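PDB 5GZT: chitinase from Paenibacillus sp. FPU-7, which probably catalyses the random endo-hydrolysis of the beta-1,4 linkages between N-acetylglucosamine units in chitin and chitodextrins. Local coordinates for residues B[757-762]-B[1107-1112]; B[783-788]-B[841-846]. All blocks are in the same frame, centred on the assembly; numbering follows the deposited sequence.

Contact 1: residues B[757-762]-B[1107-1112]; sequences TIMPKF and GLRGVM
T757 and G1107 meet where the immunoglobulin-like domain joins the end of a TIM barrel of glycoside hydrolase family 18 where its strands begin. G1107 ends helix 1093-1106 in a Schellman motif, and the chain then turns into barrel strand 1110-1114; T757 lies on strand 754-759 of the immunoglobulin-like domain. The hydroxyl OG1 of T757 gives its proton to the carbonyl O of G1107 at 2.8 Å. It arrives in the carbonyl plane, on a lone pair, with a C=O...OG1 angle of 127°. The two residues lie close, their CA atoms 5.0 Å apart, and a beta carbon on G1107 would run into that hydroxyl. The positive phi of 77° in the Schellman turn also suits a residue without a side chain.

Next along, M759 and R1109 reach for each other and cross obliquely. The thioether is bent at chi2 and chi3, so that SD comes to 3.8 Å from the carbonyl O of L1108 and the methyl CE reaches the guanidinium. R1109 sets out the other way: its CB points away from 757-762, with CG anti to the backbone N (chi1 -171°); a bend at chi2 sets CD off the extended line, and the guanidinium ends near 757-762. CE of M759 is modelled 3.0 Å from NH1 of R1109, so tight for a carbon and a nitrogen that the exact value is doubtful. NH1 hydrogen-bonds to the carbonyl O of G763, in the linker between the two domains, and P731 packs against both P760 and R1109. Strand 660-662 backs M759 through T660 and T662. On the far branch of the guanidinium, CG of the P760 ring lies 4.1 Å from NH2 of R1109.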
ATOM      1  N   THR B 757      38.267   2.634  -8.973  1.00 13.67           N
ATOM      2  CA  THR B 757      39.683   2.858  -8.761  1.00 14.63           C
ATOM      3  C   THR B 757      40.599   1.921  -9.523  1.00 16.10           C
ATOM      4  O   THR B 757      40.449   0.701  -9.440  1.00 15.29           O
ATOM      5  CB  THR B 757      39.928   2.772  -7.310  1.00 13.55           C
ATOM      6  OG1 THR B 757      39.041   3.673  -6.635  1.00 13.13           O
ATOM      7  CG2 THR B 757      41.303   3.081  -6.960  1.00 14.10           C
ATOM      8  N   ILE B 758      41.581   2.533 -10.202  1.00 15.40           N
ATOM      9  CA  ILE B 758      42.833   1.877 -10.540  1.00 14.88           C
ATOM     10  C   ILE B 758      43.839   2.089  -9.439  1.00 16.05           C
ATOM     11  O   ILE B 758      44.268   3.231  -9.251  1.00 13.22           O
ATOM     12  CB  ILE B 758      43.340   2.344 -11.860  1.00 15.15           C
ATOM     13  CG1 ILE B 758      42.396   1.898 -12.954  1.00 15.51           C
ATOM     14  CG2 ILE B 758      44.720   1.759 -12.168  1.00 16.39           C
ATOM     15  CD1 ILE B 758      42.689   2.495 -14.344  1.00 17.51           C
ATOM     16  N   MET B 759      44.221   1.010  -8.729  1.00 15.47           N
ATOM     17  CA  MET B 759      45.146   1.067  -7.614  1.00 15.31           C
ATOM     18  C   MET B 759      46.573   0.938  -8.103  1.00 14.81           C
ATOM     19  O   MET B 759      46.886   0.167  -9.059  1.00 13.74           O
ATOM     20  CB  MET B 759      44.864   0.001  -6.583  1.00 17.20           C
ATOM     21  CG  MET B 759      43.538   0.218  -5.870  1.00 23.66           C
ATOM     22  SD  MET B 759      43.679   1.524  -4.545  1.00 27.21           S
ATOM     23  CE  MET B 759      45.037   0.976  -3.657  1.00 28.16           C
ATOM     24  N   PRO B 760      47.469   1.761  -7.566  1.00 14.33           N
ATOM     25  CA  PRO B 760      48.927   1.569  -7.898  1.00 14.66           C
ATOM     26  C   PRO B 760      49.472   0.245  -7.289  1.00 14.02           C
ATOM     27  O   PRO B 760      48.814  -0.398  -6.477  1.00 13.19           O
ATOM     28  CB  PRO B 760      49.581   2.781  -7.211  1.00 16.20           C
ATOM     29  CG  PRO B 760      48.752   2.967  -5.988  1.00 16.73           C
ATOM     30  CD  PRO B 760      47.301   2.649  -6.399  1.00 16.84           C
ATOM     31  N   LYS B 761      50.656  -0.184  -7.718  1.00 15.60           N
ATOM     32  CA  LYS B 761      51.090  -1.539  -7.614  1.00 19.12           C
ATOM     33  C   LYS B 761      51.255  -2.014  -6.189  1.00 21.90           C
ATOM     34  O   LYS B 761      51.138  -3.205  -5.983  1.00 22.09           O
ATOM     35  CB  LYS B 761      52.369  -1.747  -8.381  1.00 21.73           C
ATOM     36  CG  LYS B 761      53.577  -1.001  -7.790  1.00 22.81           C
ATOM     37  CD  LYS B 761      54.871  -1.511  -8.429  1.00 26.05           C
ATOM     38  CE  LYS B 761      56.093  -0.843  -7.810  1.00 27.85           C
ATOM     39  NZ  LYS B 761      57.299  -1.201  -8.582  1.00 31.37           N
ATOM     40  N   PHE B 762      51.442  -1.114  -5.198  1.00 20.67           N
ATOM     41  CA  PHE B 762      51.567  -1.581  -3.838  1.00 20.14           C
ATOM     42  C   PHE B 762      50.254  -1.782  -3.144  1.00 21.04           C
ATOM     43  O   PHE B 762      50.233  -2.253  -2.005  1.00 17.81           O
ATOM     44  CB  PHE B 762      52.531  -0.696  -2.965  1.00 23.05           C
ATOM     45  CG  PHE B 762      53.977  -0.746  -3.423  1.00 26.84           C
ATOM     46  CD1 PHE B 762      54.645  -1.976  -3.501  1.00 29.68           C
ATOM     47  CD2 PHE B 762      54.670   0.425  -3.755  1.00 26.75           C
ATOM     48  CE1 PHE B 762      55.995  -2.041  -3.896  1.00 34.85           C
ATOM     49  CE2 PHE B 762      56.004   0.363  -4.169  1.00 32.83           C
ATOM     50  CZ  PHE B 762      56.678  -0.882  -4.240  1.00 32.72           C
ATOM     51  N   GLY B1107      37.080  -0.241  -4.011  1.00 18.35           N
ATOM     52  CA  GLY B1107      38.085   0.684  -4.560  1.00 17.22           C
ATOM     53  C   GLY B1107      38.513   1.758  -3.592  1.00 14.86           C
ATOM     54  O   GLY B1107      38.921   2.835  -4.010  1.00 16.63           O
ATOM     55  N   LEU B1108      38.462   1.454  -2.333  1.00 14.31           N
ATOM     56  CA  LEU B1108      38.905   2.370  -1.300  1.00 14.87           C
ATOM     57  C   LEU B1108      40.442   2.454  -1.226  1.00 16.40           C
ATOM     58  O   LEU B1108      41.169   1.577  -1.751  1.00 14.79           O
ATOM     59  CB  LEU B1108      38.306   2.098   0.055  1.00 15.42           C
ATOM     60  CG  LEU B1108      36.796   1.893   0.132  1.00 14.46           C
ATOM     61  CD1 LEU B1108      36.400   1.724   1.572  1.00 16.16           C
ATOM     62  CD2 LEU B1108      36.004   3.004  -0.533  1.00 14.29           C
ATOM     63  N   ARG B1109      40.930   3.545  -0.619  1.00 16.11           N
ATOM     64  CA  ARG B1109      42.389   3.678  -0.479  1.00 15.90           C
ATOM     65  C   ARG B1109      42.943   2.582   0.451  1.00 14.55           C
ATOM     66  O   ARG B1109      44.043   2.124   0.225  1.00 16.06           O
ATOM     67  CB  ARG B1109      42.834   5.039   0.021  1.00 15.94           C
ATOM     68  CG  ARG B1109      44.332   5.277  -0.030  1.00 16.82           C
ATOM     69  CD  ARG B1109      44.769   5.425  -1.453  1.00 16.86           C
ATOM     70  NE  ARG B1109      46.209   5.317  -1.690  1.00 21.05           N
ATOM     71  CZ  ARG B1109      46.910   4.215  -1.887  1.00 21.92           C
ATOM     72  NH1 ARG B1109      46.348   2.993  -1.792  1.00 22.69           N
ATOM     73  NH2 ARG B1109      48.204   4.310  -2.177  1.00 19.96           N
ATOM     74  N   GLY B1110      42.208   2.231   1.489  1.00 14.07           N
ATOM     75  CA  GLY B1110      42.681   1.243   2.445  1.00 13.60           C
ATOM     76  C   GLY B1110      41.867   1.179   3.698  1.00 14.29           C
ATOM     77  O   GLY B1110      40.676   1.562   3.676  1.00 16.42           O
ATOM     78  N   VAL B1111      42.509   0.759   4.788  1.00 13.04           N
ATOM     79  CA  VAL B1111      41.899   0.564   6.044  1.00 13.23           C
ATOM     80  C   VAL B1111      42.775   1.250   7.095  1.00 14.35           C
ATOM     81  O   VAL B1111      43.978   1.195   6.978  1.00 14.38           O
ATOM     82  CB  VAL B1111      41.861  -0.970   6.418  1.00 15.59           C
ATOM     83  CG1 VAL B1111      41.194  -1.153   7.759  1.00 17.47           C
ATOM     84  CG2 VAL B1111      41.133  -1.769   5.293  1.00 17.88           C
ATOM     85  N   MET B1112      42.122   1.739   8.163  1.00 14.12           N
ATOM     86  CA  MET B1112      42.703   2.347   9.259  1.00 17.72           C
ATOM     87  C   MET B1112      42.126   1.745  10.516  1.00 18.72           C
ATOM     88  O   MET B1112      40.946   1.284  10.525  1.00 17.92           O
ATOM     89  CB  MET B1112      42.222   3.787   9.150  1.00 23.12           C
ATOM     90  CG  MET B1112      42.198   4.618  10.322  1.00 26.92           C
ATOM     91  SD  MET B1112      40.911   4.653  11.530  1.00 21.76           S
ATOM     92  CE  MET B1112      39.570   5.675  11.004  1.00 24.47           C
TER

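Contact 2: residues B[783-788]-B[841-846]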
ATOM      1  N   VAL B 783      55.292  -2.248  17.874  1.00 28.35           N
ATOM      2  CA  VAL B 783      54.641  -1.962  16.606  1.00 32.61           C
ATOM      3  C   VAL B 783      55.392  -2.729  15.540  1.00 30.27           C
ATOM      4  O   VAL B 783      56.613  -2.642  15.456  1.00 28.88           O
ATOM      5  CB  VAL B 783      54.667  -0.452  16.280  1.00 30.34           C
ATOM      6  CG1 VAL B 783      54.213  -0.215  14.844  1.00 34.62           C
ATOM      7  CG2 VAL B 783      53.807   0.310  17.275  1.00 28.71           C
ATOM      8  N   ASP B 784      54.627  -3.459  14.727  1.00 32.46           N
ATOM      9  CA  ASP B 784      55.174  -4.289  13.670  1.00 33.05           C
ATOM     10  C   ASP B 784      54.989  -3.512  12.378  1.00 28.53           C
ATOM     11  O   ASP B 784      53.906  -3.453  11.809  1.00 27.32           O
ATOM     12  CB  ASP B 784      54.345  -5.576  13.619  1.00 39.00           C
ATOM     13  CG  ASP B 784      54.837  -6.560  12.611  1.00 34.82           C
ATOM     14  OD1 ASP B 784      55.788  -6.279  11.872  1.00 35.13           O
ATOM     15  OD2 ASP B 784      54.215  -7.622  12.555  1.00 44.45           O
ATOM     16  N   ALA B 785      56.061  -2.909  11.927  1.00 28.25           N
ATOM     17  CA  ALA B 785      56.046  -1.968  10.834  1.00 30.15           C
ATOM     18  C   ALA B 785      55.976  -2.687   9.549  1.00 29.85           C
ATOM     19  O   ALA B 785      55.745  -2.043   8.590  1.00 29.55           O
ATOM     20  CB  ALA B 785      57.307  -1.101  10.874  1.00 29.96           C
ATOM     21  N   THR B 786      56.201  -4.021   9.518  1.00 27.05           N
ATOM     22  CA  THR B 786      56.020  -4.800   8.302  1.00 27.30           C
ATOM     23  C   THR B 786      54.544  -4.972   7.883  1.00 23.93           C
ATOM     24  O   THR B 786      54.263  -5.323   6.748  1.00 29.07           O
ATOM     25  CB  THR B 786      56.664  -6.214   8.391  1.00 29.86           C
ATOM     26  OG1 THR B 786      56.061  -6.948   9.471  1.00 29.86           O
ATOM     27  CG2 THR B 786      58.117  -6.102   8.659  1.00 34.63           C
ATOM     28  N   LYS B 787      53.632  -4.801   8.820  1.00 23.62           N
ATOM     29  CA  LYS B 787      52.222  -4.952   8.600  1.00 26.48           C
ATOM     30  C   LYS B 787      51.502  -3.625   8.393  1.00 28.76           C
ATOM     31  O   LYS B 787      50.429  -3.639   7.873  1.00 31.08           O
ATOM     32  CB  LYS B 787      51.603  -5.675   9.742  1.00 30.98           C
ATOM     33  CG  LYS B 787      51.952  -7.192   9.673  1.00 36.70           C
ATOM     34  CD  LYS B 787      51.257  -8.015  10.741  1.00 40.17           C
ATOM     35  CE  LYS B 787      51.616  -9.487  10.610  1.00 46.23           C
ATOM     36  NZ  LYS B 787      53.093  -9.574  10.616  1.00 54.41           N
ATOM     37  N   LEU B 788      52.118  -2.504   8.755  1.00 25.71           N
ATOM     38  CA  LEU B 788      51.581  -1.169   8.449  1.00 23.51           C
ATOM     39  C   LEU B 788      52.204  -0.551   7.233  1.00 22.65           C
ATOM     40  O   LEU B 788      53.407  -0.740   6.948  1.00 23.15           O
ATOM     41  CB  LEU B 788      51.739  -0.230   9.669  1.00 20.42           C
ATOM     42  CG  LEU B 788      51.255  -0.763  10.981  1.00 20.80           C
ATOM     43  CD1 LEU B 788      51.456   0.186  12.093  1.00 22.28           C
ATOM     44  CD2 LEU B 788      49.759  -1.037  10.858  1.00 23.09           C
ATOM     45  N   LYS B 841      61.009   3.350  11.162  1.00 34.38           N
ATOM     46  CA  LYS B 841      61.152   3.794   9.770  1.00 38.49           C
ATOM     47  C   LYS B 841      62.376   3.175   9.119  1.00 42.81           C
ATOM     48  O   LYS B 841      62.534   3.309   7.911  1.00 39.02           O
ATOM     49  CB  LYS B 841      61.112   5.336   9.637  1.00 32.46           C
ATOM     50  CG  LYS B 841      59.699   5.931   9.687  1.00 33.48           C
ATOM     51  CD  LYS B 841      59.622   7.456   9.914  1.00 33.48           C
ATOM     52  CE  LYS B 841      60.095   8.326   8.753  1.00 31.71           C
ATOM     53  NZ  LYS B 841      59.849   7.691   7.408  1.00 31.94           N
ATOM     54  N   GLN B 842      63.218   2.467   9.898  1.00 60.99           N
ATOM     55  CA  GLN B 842      64.373   1.707   9.367  1.00 61.24           C
ATOM     56  C   GLN B 842      64.016   0.296   8.946  1.00 62.46           C
ATOM     57  O   GLN B 842      64.307  -0.082   7.837  1.00 86.31           O
ATOM     58  CB  GLN B 842      65.539   1.723  10.331  1.00 77.35           C
ATOM     59  CG  GLN B 842      66.156   3.117  10.437  1.00 90.24           C
ATOM     60  CD  GLN B 842      66.943   3.331  11.727  1.00108.96           C
ATOM     61  OE1 GLN B 842      67.525   2.389  12.291  1.00118.45           O
ATOM     62  NE2 GLN B 842      66.966   4.579  12.202  1.00107.62           N
ATOM     63  N   GLN B 843      63.378  -0.485   9.777  1.00 55.12           N
ATOM     64  CA  GLN B 843      62.850  -1.796   9.319  1.00 58.12           C
ATOM     65  C   GLN B 843      61.534  -1.844   8.509  1.00 63.49           C
ATOM     66  O   GLN B 843      60.982  -2.951   8.249  1.00 54.12           O
ATOM     67  CB  GLN B 843      62.621  -2.695  10.514  1.00 66.90           C
ATOM     68  CG  GLN B 843      61.396  -2.363  11.371  1.00 60.59           C
ATOM     69  CD  GLN B 843      61.715  -2.411  12.877  1.00 54.74           C
ATOM     70  OE1 GLN B 843      60.839  -2.585  13.694  1.00 45.54           O
ATOM     71  NE2 GLN B 843      62.971  -2.203  13.231  1.00 56.84           N
ATOM     72  N   ASN B 844      60.985  -0.686   8.161  1.00 43.19           N
ATOM     73  CA  ASN B 844      60.179  -0.673   6.983  1.00 39.15           C
ATOM     74  C   ASN B 844      60.467   0.662   6.351  1.00 33.81           C
ATOM     75  O   ASN B 844      59.875   1.656   6.767  1.00 27.82           O
ATOM     76  CB  ASN B 844      58.715  -0.891   7.352  1.00 42.73           C
ATOM     77  CG  ASN B 844      57.745  -0.896   6.132  1.00 40.88           C
ATOM     78  OD1 ASN B 844      58.153  -0.832   4.943  1.00 38.90           O
ATOM     79  ND2 ASN B 844      56.429  -0.958   6.452  1.00 36.18           N
ATOM     80  N   PRO B 845      61.453   0.730   5.433  1.00 28.08           N
ATOM     81  CA  PRO B 845      61.775   2.026   4.851  1.00 28.98           C
ATOM     82  C   PRO B 845      60.668   2.670   4.006  1.00 27.15           C
ATOM     83  O   PRO B 845      60.798   3.834   3.667  1.00 28.08           O
ATOM     84  CB  PRO B 845      62.985   1.707   3.960  1.00 31.53           C
ATOM     85  CG  PRO B 845      63.594   0.505   4.612  1.00 32.09           C
ATOM     86  CD  PRO B 845      62.376  -0.308   4.926  1.00 32.80           C
ATOM     87  N   SER B 846      59.679   1.883   3.580  1.00 26.51           N
ATOM     88  CA  SER B 846      58.496   2.437   2.902  1.00 28.81           C
ATOM     89  C   SER B 846      57.398   2.940   3.905  1.00 24.88           C
ATOM     90  O   SER B 846      56.438   3.623   3.492  1.00 23.61           O
ATOM     91  CB  SER B 846      57.989   1.388   1.893  1.00 28.31           C
ATOM     92  OG  SER B 846      57.363   0.361   2.599  1.00 33.08           O
TER
HETATM   93  O   HOH W   1      58.418  -3.447  13.887  1.00 40.50           O
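One water is gripped by three groups at the bridge between V783, A785 and Q843: it donates to V783 O and, at 2.6 Å, to Q843 OE1, and accepts from A785 N. The side chain of Q843 thus reaches the backbone of 783-788 through this water. N844 does so directly. Its CG stands anti to the backbone N (chi1 -180°), and ND2 donates to A785 O; the modelled 2.5 Å is very short and should not be taken too literally. Beside this bond, the CB atoms of A785 and N844 pack at 3.8 Å. The other end of the amide is held within its own segment, where S846 OG donates to N844 OD1 at 2.7 Å, tilted 25° from the carbonyl plane. An alanine at N844 would probably leave A785 O and S846 OG without these amide partners, while the CB contact to A785 could stay. Segment 783-788 has its own brace: D784 OD1 accepts from T786 N, an Asx turn, and also from T786 OG1, both on the same face of the carboxylate, while K787 NZ forms a salt bridge with OD2. The contact joins the loop leading into strand 790-799 to the end of helix 830-843, whose L840 packs on V783 and A785, with helix 1123-1133 lying against K787 and L788 through L1125.

In the fold
Following the chain, residues 757-762 leave the last strand of the immunoglobulin-like domain and lead into the first barrel strand, 765-771. The loop at 783-788 then opens contact 2, which closes at 841-846, at the C-terminal end of helix 830-843 and just before strand 848-854. The chain goes on round the barrel until 1107-1112, running into strand 1110-1114, returns to the domain junction and closes contact 1. Contact 2 is therefore nested inside the much longer loop of contact 1. Both lie at the end where the barrel strands begin, their centres about 19 Å apart, without touching: contact 1 ties barrel to neighbouring domain, contact 2 ties the loop before strand 790-799 to the helix end before strand 848-854.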